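Local coordinates for protein phosphoribulokinase 1 (Rhodobacter sphaeroides, PDB 1A7J) that catalyses the ATP-dependent phosphorylation of D-ribulose 5-phosphate to D-ribulose 1,5-bisphosphate in the Calvin cycle, at residues 75-80 and 132-137; 203-208 and 232-237. All coordinates share one frame; numbering follows the deposited sequence.

Contact 1 (75-80 and 132-137); sequences NELKEL and GLHGAV
His134 carries this contact. It sits in the loop leaving strand 127-132 of the P-loop kinase core, and packs that loop against the N-terminal end of helix 77-90, where Glu76 is the N-cap. Its CB lies 4.1 Å from Leu77 CD2, and the two side chains cross at about a right angle. CG stands beside the backbone N, anti to the carbonyl carbon (chi1 -68°), which turns the ring toward Asn75. ND1 is 3.0 Å from a water, and that water donates to Asn75 OD1 at 2.9 Å. CE1 packs 3.6 Å from Asn75 ND2, with the amide and ring planes 52° apart. At the tip, NE2 is hydrogen-bonded to the carbonyl O of Phe70. Asn75 ND2 in turn is bonded to the carbonyl O of Ser71. Leu77 also meets Val137 tip to tip, CD1 to CG1 at 3.8 Å. Leu80 CD2 rests 3.8 Å from His134 O. The Asn75 side chain lies about 8 Å from that of Asp42, a catalytic-site residue. Both ring nitrogens have partners, which would hold the imidazole's rotation from two sides. Phe70 O can only accept, so NE2 carries a hydrogen and donates it, while the water bridges ND1 to Asn75 OD1.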
ATOM      1  N   ASN A  75       4.922  -2.786 -14.011  1.00 19.16           N
ATOM      2  CA  ASN A  75       5.585  -1.960 -13.007  1.00 15.04           C
ATOM      3  C   ASN A  75       7.105  -1.972 -13.084  1.00 14.21           C
ATOM      4  O   ASN A  75       7.728  -3.012 -13.226  1.00 14.54           O
ATOM      5  CB  ASN A  75       5.130  -2.386 -11.610  1.00 19.12           C
ATOM      6  CG  ASN A  75       3.693  -2.018 -11.338  1.00 22.09           C
ATOM      7  OD1 ASN A  75       3.402  -0.899 -10.944  1.00 23.40           O
ATOM      8  ND2 ASN A  75       2.774  -2.946 -11.608  1.00 25.46           N
ATOM      9  N   GLU A  76       7.694  -0.809 -12.881  1.00 16.61           N
ATOM     10  CA  GLU A  76       9.133  -0.697 -12.875  1.00 22.87           C
ATOM     11  C   GLU A  76       9.683  -1.365 -11.629  1.00 26.28           C
ATOM     12  O   GLU A  76      10.282  -0.723 -10.761  1.00 29.61           O
ATOM     13  CB  GLU A  76       9.530   0.778 -12.918  1.00 24.09           C
ATOM     14  CG  GLU A  76       9.352   1.420 -14.275  1.00 25.40           C
ATOM     15  CD  GLU A  76      10.003   0.617 -15.389  1.00 40.22           C
ATOM     16  OE1 GLU A  76      10.946  -0.166 -15.117  1.00 55.89           O
ATOM     17  OE2 GLU A  76       9.597   0.776 -16.552  1.00 48.61           O
ATOM     18  N   LEU A  77       9.517  -2.672 -11.540  1.00 28.04           N
ATOM     19  CA  LEU A  77       9.726  -3.311 -10.261  1.00 29.59           C
ATOM     20  C   LEU A  77      11.173  -3.307  -9.795  1.00 27.00           C
ATOM     21  O   LEU A  77      11.440  -2.909  -8.666  1.00 30.49           O
ATOM     22  CB  LEU A  77       9.159  -4.732 -10.277  1.00 32.29           C
ATOM     23  CG  LEU A  77       7.735  -4.967  -9.749  1.00 25.33           C
ATOM     24  CD1 LEU A  77       7.742  -6.210  -8.885  1.00 23.99           C
ATOM     25  CD2 LEU A  77       7.261  -3.789  -8.923  1.00 28.85           C
ATOM     26  N   LYS A  78      12.108  -3.660 -10.676  1.00 31.81           N
ATOM     27  CA  LYS A  78      13.518  -3.771 -10.280  1.00 37.35           C
ATOM     28  C   LYS A  78      14.203  -2.421 -10.095  1.00 39.39           C
ATOM     29  O   LYS A  78      15.233  -2.325  -9.430  1.00 43.90           O
ATOM     30  CB  LYS A  78      14.304  -4.618 -11.280  1.00 36.44           C
ATOM     31  N   GLU A  79      13.656  -1.390 -10.730  1.00 33.85           N
ATOM     32  CA  GLU A  79      14.050  -0.029 -10.423  1.00 32.58           C
ATOM     33  C   GLU A  79      13.649   0.288  -8.993  1.00 32.92           C
ATOM     34  O   GLU A  79      14.464   0.790  -8.221  1.00 36.62           O
ATOM     35  CB  GLU A  79      13.383   0.938 -11.393  1.00 37.62           C
ATOM     36  CG  GLU A  79      14.339   1.573 -12.385  1.00 43.62           C
ATOM     37  CD  GLU A  79      15.168   2.668 -11.752  1.00 53.04           C
ATOM     38  OE1 GLU A  79      14.572   3.685 -11.338  1.00 60.00           O
ATOM     39  OE2 GLU A  79      16.403   2.494 -11.629  1.00 55.69           O
ATOM     40  N   LEU A  80      12.445  -0.141  -8.605  1.00 30.64           N
ATOM     41  CA  LEU A  80      11.964   0.039  -7.238  1.00 26.31           C
ATOM     42  C   LEU A  80      12.846  -0.720  -6.278  1.00 27.48           C
ATOM     43  O   LEU A  80      13.204  -0.193  -5.229  1.00 28.25           O
ATOM     44  CB  LEU A  80      10.530  -0.455  -7.095  1.00 26.43           C
ATOM     45  CG  LEU A  80       9.987  -0.498  -5.665  1.00 22.47           C
ATOM     46  CD1 LEU A  80       9.901   0.900  -5.176  1.00 20.56           C
ATOM     47  CD2 LEU A  80       8.621  -1.140  -5.619  1.00 16.56           C
ATOM     48  N   GLY A 132       2.252   1.695  -1.521  1.00 17.66           N
ATOM     49  CA  GLY A 132       1.597   1.246  -2.742  1.00 12.21           C
ATOM     50  C   GLY A 132       1.208  -0.204  -2.730  1.00 12.19           C
ATOM     51  O   GLY A 132       1.143  -0.794  -1.670  1.00 19.76           O
ATOM     52  N   LEU A 133       0.959  -0.777  -3.904  1.00 14.75           N
ATOM     53  CA  LEU A 133       0.628  -2.201  -4.026  1.00 18.65           C
ATOM     54  C   LEU A 133       1.788  -3.193  -4.138  1.00 18.22           C
ATOM     55  O   LEU A 133       1.545  -4.389  -4.299  1.00 19.46           O
ATOM     56  CB  LEU A 133      -0.294  -2.453  -5.226  1.00 17.16           C
ATOM     57  CG  LEU A 133      -1.664  -1.817  -5.474  1.00 14.86           C
ATOM     58  CD1 LEU A 133      -2.034  -0.819  -4.432  1.00 17.58           C
ATOM     59  CD2 LEU A 133      -1.600  -1.144  -6.814  1.00 18.06           C
ATOM     60  N   HIS A 134       3.033  -2.713  -4.153  1.00 21.85           N
ATOM     61  CA  HIS A 134       4.184  -3.611  -4.313  1.00 17.72           C
ATOM     62  C   HIS A 134       5.380  -3.340  -3.391  1.00 15.78           C
ATOM     63  O   HIS A 134       6.514  -3.665  -3.748  1.00 19.03           O
ATOM     64  CB  HIS A 134       4.645  -3.618  -5.775  1.00 14.49           C
ATOM     65  CG  HIS A 134       3.673  -4.258  -6.731  1.00 15.74           C
ATOM     66  ND1 HIS A 134       2.836  -3.523  -7.542  1.00 13.50           N
ATOM     67  CD2 HIS A 134       3.456  -5.558  -7.058  1.00 22.07           C
ATOM     68  CE1 HIS A 134       2.152  -4.334  -8.329  1.00  8.04           C
ATOM     69  NE2 HIS A 134       2.508  -5.574  -8.056  1.00 15.46           N
ATOM     70  N   GLY A 135       5.094  -3.015  -2.126  1.00 15.36           N
ATOM     71  CA  GLY A 135       6.133  -2.826  -1.115  1.00  7.25           C
ATOM     72  C   GLY A 135       6.649  -4.047  -0.366  1.00 10.26           C
ATOM     73  O   GLY A 135       7.451  -3.943   0.563  1.00  7.93           O
ATOM     74  N   ALA A 136       6.204  -5.226  -0.779  1.00 11.36           N
ATOM     75  CA  ALA A 136       6.710  -6.453  -0.205  1.00 10.21           C
ATOM     76  C   ALA A 136       6.723  -7.556  -1.274  1.00 13.09           C
ATOM     77  O   ALA A 136       6.779  -8.757  -0.964  1.00 17.05           O
ATOM     78  CB  ALA A 136       5.873  -6.845   0.981  1.00 11.14           C
ATOM     79  N   VAL A 137       6.842  -7.152  -2.534  1.00 13.62           N
ATOM     80  CA  VAL A 137       6.944  -8.143  -3.585  1.00 13.99           C
ATOM     81  C   VAL A 137       8.135  -9.049  -3.369  1.00 18.44           C
ATOM     82  O   VAL A 137       9.267  -8.592  -3.183  1.00 17.09           O
ATOM     83  CB  VAL A 137       7.105  -7.507  -4.935  1.00 12.81           C
ATOM     84  CG1 VAL A 137       7.187  -8.567  -5.968  1.00 13.94           C
ATOM     85  CG2 VAL A 137       5.950  -6.629  -5.233  1.00 15.50           C
TER
HETATM   86  O   HOH W   1       3.180  -0.634  -8.052  1.00 28.91           O

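Contact 2 (203-208 and 232-237); sequences DINFQR and VIRFRN
Strands 204-208 and 232-235 run antiparallel, with their axes 4.7 Å apart at closest approach. Asn205 and Arg234 form a hydrogen-bonded pair. Asn205 N gives to Arg234 O at 3.0 Å, and Arg234 N gives back to Asn205 O. Gln207 and Val232 pair the same way, and Gln207 N to Val232 O is the straightest of these bonds (165°). All four donors lie in the planes of the carbonyls they meet, and Val232 N uses a lone pair of Gln207 O. CA-H groups of Ile204, Phe206 and Ile233 add contacts to Arg234 O, Val232 O and Asn205 O. These are neighbouring antiparallel strands of the mixed central sheet of a P-loop kinase fold. On the other side of 204-210, Ile204 and Phe206 bond through their backbones to parallel strand 150-156.

Past the last strand pair, Arg236 N still reaches Asp203 O at 2.9 Å, from above the carbonyl plane. Arg236 NH2 makes a salt bridge to Asp203 OD1 at 2.6 Å. It meets that oxygen from above the carboxylate plane, and the two flat groups stand 85° apart. NE adds a weak bond to OD1. A water donates to OD1 and accepts from NE, while Asp203 OD2 takes the backbone N of Lys151. An alanine at Asp203 removes both carboxylate oxygens, and would probably loosen the Arg236 side chain and weaken the tie to Lys151.

The buried face carries Ile204, Phe206, Ile233 and Phe235. Ile233 CG2 sits over one face of the Phe206 ring in a CH-pi contact, 3.7 Å from its centroid. Ile204 CD1 touches Phe235 CE2 at 3.5 Å. Helix 268-284 packs on Phe206 and Ile233.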
ATOM      1  N   ASP A 203       5.069  -7.499   8.315  1.00 12.06           N
ATOM      2  CA  ASP A 203       5.204  -7.680   9.748  1.00  7.90           C
ATOM      3  C   ASP A 203       3.882  -7.463  10.454  1.00 11.11           C
ATOM      4  O   ASP A 203       3.620  -8.065  11.488  1.00 15.71           O
ATOM      5  CB  ASP A 203       6.219  -6.697  10.310  1.00 15.84           C
ATOM      6  CG  ASP A 203       7.641  -7.012   9.894  1.00 22.29           C
ATOM      7  OD1 ASP A 203       8.257  -7.938  10.451  1.00 20.86           O
ATOM      8  OD2 ASP A 203       8.177  -6.275   9.053  1.00 29.12           O
ATOM      9  N   ILE A 204       3.109  -6.480  10.016  1.00 13.42           N
ATOM     10  CA  ILE A 204       1.816  -6.208  10.651  1.00  9.30           C
ATOM     11  C   ILE A 204       0.795  -5.977   9.565  1.00  9.24           C
ATOM     12  O   ILE A 204       1.039  -5.178   8.681  1.00 11.10           O
ATOM     13  CB  ILE A 204       1.881  -4.948  11.517  1.00  2.40           C
ATOM     14  CG1 ILE A 204       2.965  -5.107  12.578  1.00 10.12           C
ATOM     15  CG2 ILE A 204       0.551  -4.717  12.202  1.00  8.02           C
ATOM     16  CD1 ILE A 204       2.909  -4.075  13.670  1.00 10.44           C
ATOM     17  N   ASN A 205      -0.322  -6.694   9.594  1.00  9.38           N
ATOM     18  CA  ASN A 205      -1.395  -6.409   8.654  1.00  5.42           C
ATOM     19  C   ASN A 205      -2.503  -5.667   9.353  1.00  3.60           C
ATOM     20  O   ASN A 205      -2.877  -6.020  10.447  1.00  7.90           O
ATOM     21  CB  ASN A 205      -1.972  -7.684   8.072  1.00 10.92           C
ATOM     22  CG  ASN A 205      -1.022  -8.396   7.153  1.00 11.76           C
ATOM     23  OD1 ASN A 205      -0.258  -7.774   6.427  1.00 11.34           O
ATOM     24  ND2 ASN A 205      -1.153  -9.706   7.086  1.00 14.93           N
ATOM     25  N   PHE A 206      -3.040  -4.652   8.693  1.00 11.73           N
ATOM     26  CA  PHE A 206      -4.293  -4.028   9.066  1.00  4.72           C
ATOM     27  C   PHE A 206      -5.343  -4.406   8.010  1.00 10.29           C
ATOM     28  O   PHE A 206      -5.196  -4.024   6.864  1.00 18.07           O
ATOM     29  CB  PHE A 206      -4.079  -2.519   9.082  1.00  3.96           C
ATOM     30  CG  PHE A 206      -3.140  -2.042  10.175  1.00  6.20           C
ATOM     31  CD1 PHE A 206      -1.764  -2.171  10.040  1.00  7.46           C
ATOM     32  CD2 PHE A 206      -3.636  -1.428  11.320  1.00  6.51           C
ATOM     33  CE1 PHE A 206      -0.921  -1.692  11.019  1.00  2.00           C
ATOM     34  CE2 PHE A 206      -2.798  -0.951  12.290  1.00  3.05           C
ATOM     35  CZ  PHE A 206      -1.444  -1.088  12.142  1.00  3.18           C
ATOM     36  N   GLN A 207      -6.364  -5.191   8.348  1.00 12.35           N
ATOM     37  CA  GLN A 207      -7.341  -5.615   7.333  1.00  9.55           C
ATOM     38  C   GLN A 207      -8.710  -4.995   7.538  1.00  9.39           C
ATOM     39  O   GLN A 207      -9.308  -5.182   8.575  1.00 14.96           O
ATOM     40  CB  GLN A 207      -7.490  -7.143   7.303  1.00  9.58           C
ATOM     41  CG  GLN A 207      -8.209  -7.631   6.048  1.00  6.52           C
ATOM     42  CD  GLN A 207      -8.579  -9.092   6.096  1.00  8.85           C
ATOM     43  OE1 GLN A 207      -8.631  -9.694   7.161  1.00 14.27           O
ATOM     44  NE2 GLN A 207      -8.856  -9.667   4.943  1.00  8.41           N
ATOM     45  N   ARG A 208      -9.189  -4.244   6.552  1.00 10.69           N
ATOM     46  CA  ARG A 208     -10.405  -3.469   6.670  1.00  6.63           C
ATOM     47  C   ARG A 208     -11.586  -4.334   6.289  1.00  5.73           C
ATOM     48  O   ARG A 208     -11.706  -4.756   5.152  1.00 11.52           O
ATOM     49  CB  ARG A 208     -10.314  -2.241   5.767  1.00 18.03           C
ATOM     50  CG  ARG A 208     -11.493  -1.298   5.894  1.00 32.20           C
ATOM     51  CD  ARG A 208     -11.052   0.158   6.036  1.00 46.65           C
ATOM     52  NE  ARG A 208     -11.690   0.811   7.192  1.00 43.89           N
ATOM     53  CZ  ARG A 208     -11.237   1.921   7.779  1.00 46.31           C
ATOM     54  NH1 ARG A 208     -10.308   2.662   7.193  1.00 48.45           N
ATOM     55  NH2 ARG A 208     -11.755   2.327   8.924  1.00 38.27           N
ATOM     56  N   VAL A 232      -8.919  -5.576  11.522  1.00 10.28           N
ATOM     57  CA  VAL A 232      -8.162  -6.613  12.206  1.00 10.81           C
ATOM     58  C   VAL A 232      -6.698  -6.230  12.101  1.00 12.28           C
ATOM     59  O   VAL A 232      -6.199  -6.025  10.998  1.00 17.21           O
ATOM     60  CB  VAL A 232      -8.332  -7.967  11.499  1.00  5.23           C
ATOM     61  CG1 VAL A 232      -7.698  -9.041  12.282  1.00  2.00           C
ATOM     62  CG2 VAL A 232      -9.813  -8.261  11.276  1.00  5.57           C
ATOM     63  N   ILE A 233      -6.001  -6.121  13.226  1.00  9.92           N
ATOM     64  CA  ILE A 233      -4.579  -5.827  13.176  1.00  3.95           C
ATOM     65  C   ILE A 233      -3.846  -7.045  13.672  1.00  7.13           C
ATOM     66  O   ILE A 233      -3.951  -7.383  14.832  1.00  8.56           O
ATOM     67  CB  ILE A 233      -4.224  -4.636  14.046  1.00  2.00           C
ATOM     68  CG1 ILE A 233      -5.176  -3.488  13.759  1.00  2.00           C
ATOM     69  CG2 ILE A 233      -2.829  -4.178  13.730  1.00  9.39           C
ATOM     70  CD1 ILE A 233      -5.251  -2.495  14.885  1.00  2.62           C
ATOM     71  N   ARG A 234      -3.294  -7.822  12.748  1.00  8.77           N
ATOM     72  CA  ARG A 234      -2.531  -9.000  13.114  1.00 10.85           C
ATOM     73  C   ARG A 234      -1.024  -8.776  13.063  1.00 11.28           C
ATOM     74  O   ARG A 234      -0.504  -8.345  12.034  1.00  8.12           O
ATOM     75  CB  ARG A 234      -2.889 -10.160  12.209  1.00  7.62           C
ATOM     76  CG  ARG A 234      -2.576 -11.471  12.866  1.00 22.05           C
ATOM     77  CD  ARG A 234      -2.449 -12.598  11.904  1.00 18.65           C
ATOM     78  NE  ARG A 234      -1.382 -12.333  10.974  1.00 17.99           N
ATOM     79  CZ  ARG A 234      -0.443 -13.195  10.649  1.00 16.63           C
ATOM     80  NH1 ARG A 234      -0.512 -14.466  11.031  1.00 23.31           N
ATOM     81  NH2 ARG A 234       0.538 -12.779   9.876  1.00 19.58           N
ATOM     82  N   PHE A 235      -0.342  -9.108  14.165  1.00  9.35           N
ATOM     83  CA  PHE A 235       1.117  -9.079  14.244  1.00  7.01           C
ATOM     84  C   PHE A 235       1.736 -10.429  13.889  1.00 10.46           C
ATOM     85  O   PHE A 235       1.548 -11.411  14.606  1.00 12.18           O
ATOM     86  CB  PHE A 235       1.585  -8.682  15.643  1.00  2.00           C
ATOM     87  CG  PHE A 235       1.091  -7.342  16.097  1.00 12.20           C
ATOM     88  CD1 PHE A 235      -0.271  -7.116  16.299  1.00 14.16           C
ATOM     89  CD2 PHE A 235       1.974  -6.290  16.297  1.00 17.71           C
ATOM     90  CE1 PHE A 235      -0.740  -5.865  16.684  1.00  8.48           C
ATOM     91  CE2 PHE A 235       1.506  -5.029  16.680  1.00 14.60           C
ATOM     92  CZ  PHE A 235       0.151  -4.824  16.865  1.00 10.45           C
ATOM     93  N   ARG A 236       2.586 -10.437  12.864  1.00 17.89           N
ATOM     94  CA  ARG A 236       3.431 -11.595  12.514  1.00 23.55           C
ATOM     95  C   ARG A 236       4.005 -12.230  13.777  1.00 23.29           C
ATOM     96  O   ARG A 236       3.946 -13.445  13.952  1.00 31.29           O
ATOM     97  CB  ARG A 236       4.600 -11.152  11.608  1.00 33.60           C
ATOM     98  CG  ARG A 236       5.043 -12.164  10.535  1.00 43.95           C
ATOM     99  CD  ARG A 236       6.591 -12.217  10.294  1.00 60.49           C
ATOM    100  NE  ARG A 236       7.242 -10.950   9.893  1.00 67.82           N
ATOM    101  CZ  ARG A 236       7.859 -10.738   8.724  1.00 71.89           C
ATOM    102  NH1 ARG A 236       7.600 -11.511   7.673  1.00 71.59           N
ATOM    103  NH2 ARG A 236       8.650  -9.677   8.565  1.00 65.32           N
ATOM    104  N   ASN A 237       4.614 -11.411  14.630  1.00 25.77           N
ATOM    105  CA  ASN A 237       5.126 -11.893  15.906  1.00 29.29           C
ATOM    106  C   ASN A 237       4.753 -10.922  17.001  1.00 26.29           C
ATOM    107  O   ASN A 237       5.131  -9.747  16.968  1.00 29.02           O
ATOM    108  CB  ASN A 237       6.646 -12.069  15.861  1.00 35.57           C
ATOM    109  CG  ASN A 237       7.226 -12.514  17.198  1.00 38.90           C
ATOM    110  OD1 ASN A 237       6.969 -13.618  17.682  1.00 33.53           O
ATOM    111  ND2 ASN A 237       8.065 -11.671  17.765  1.00 44.78           N
TER
HETATM  112  O   HOH W   2       7.804  -9.521  12.358  1.00 25.10           O

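Both segments of contact 1 precede those of contact 2 along the chain. Their centres are 21 Å apart and their nearest atoms about 7 Å, so the two do not meet. One mixed sheet relates them. Contact 1 holds helix 77-90 to the loop that leaves strand 127-132, in the parallel part of that sheet. Contact 2 joins strands 204-210 and 229-235 in its antiparallel part. Strands 7-11 and 150-156 lie between 127-132 and 204-210. The predicted ATP-binding loop follows strand 7-11; Gly12 in it is about 9 Å from the His134 side chain and about 8 Å from that of Asn205. Both contacts thus lie near the start of that predicted loop.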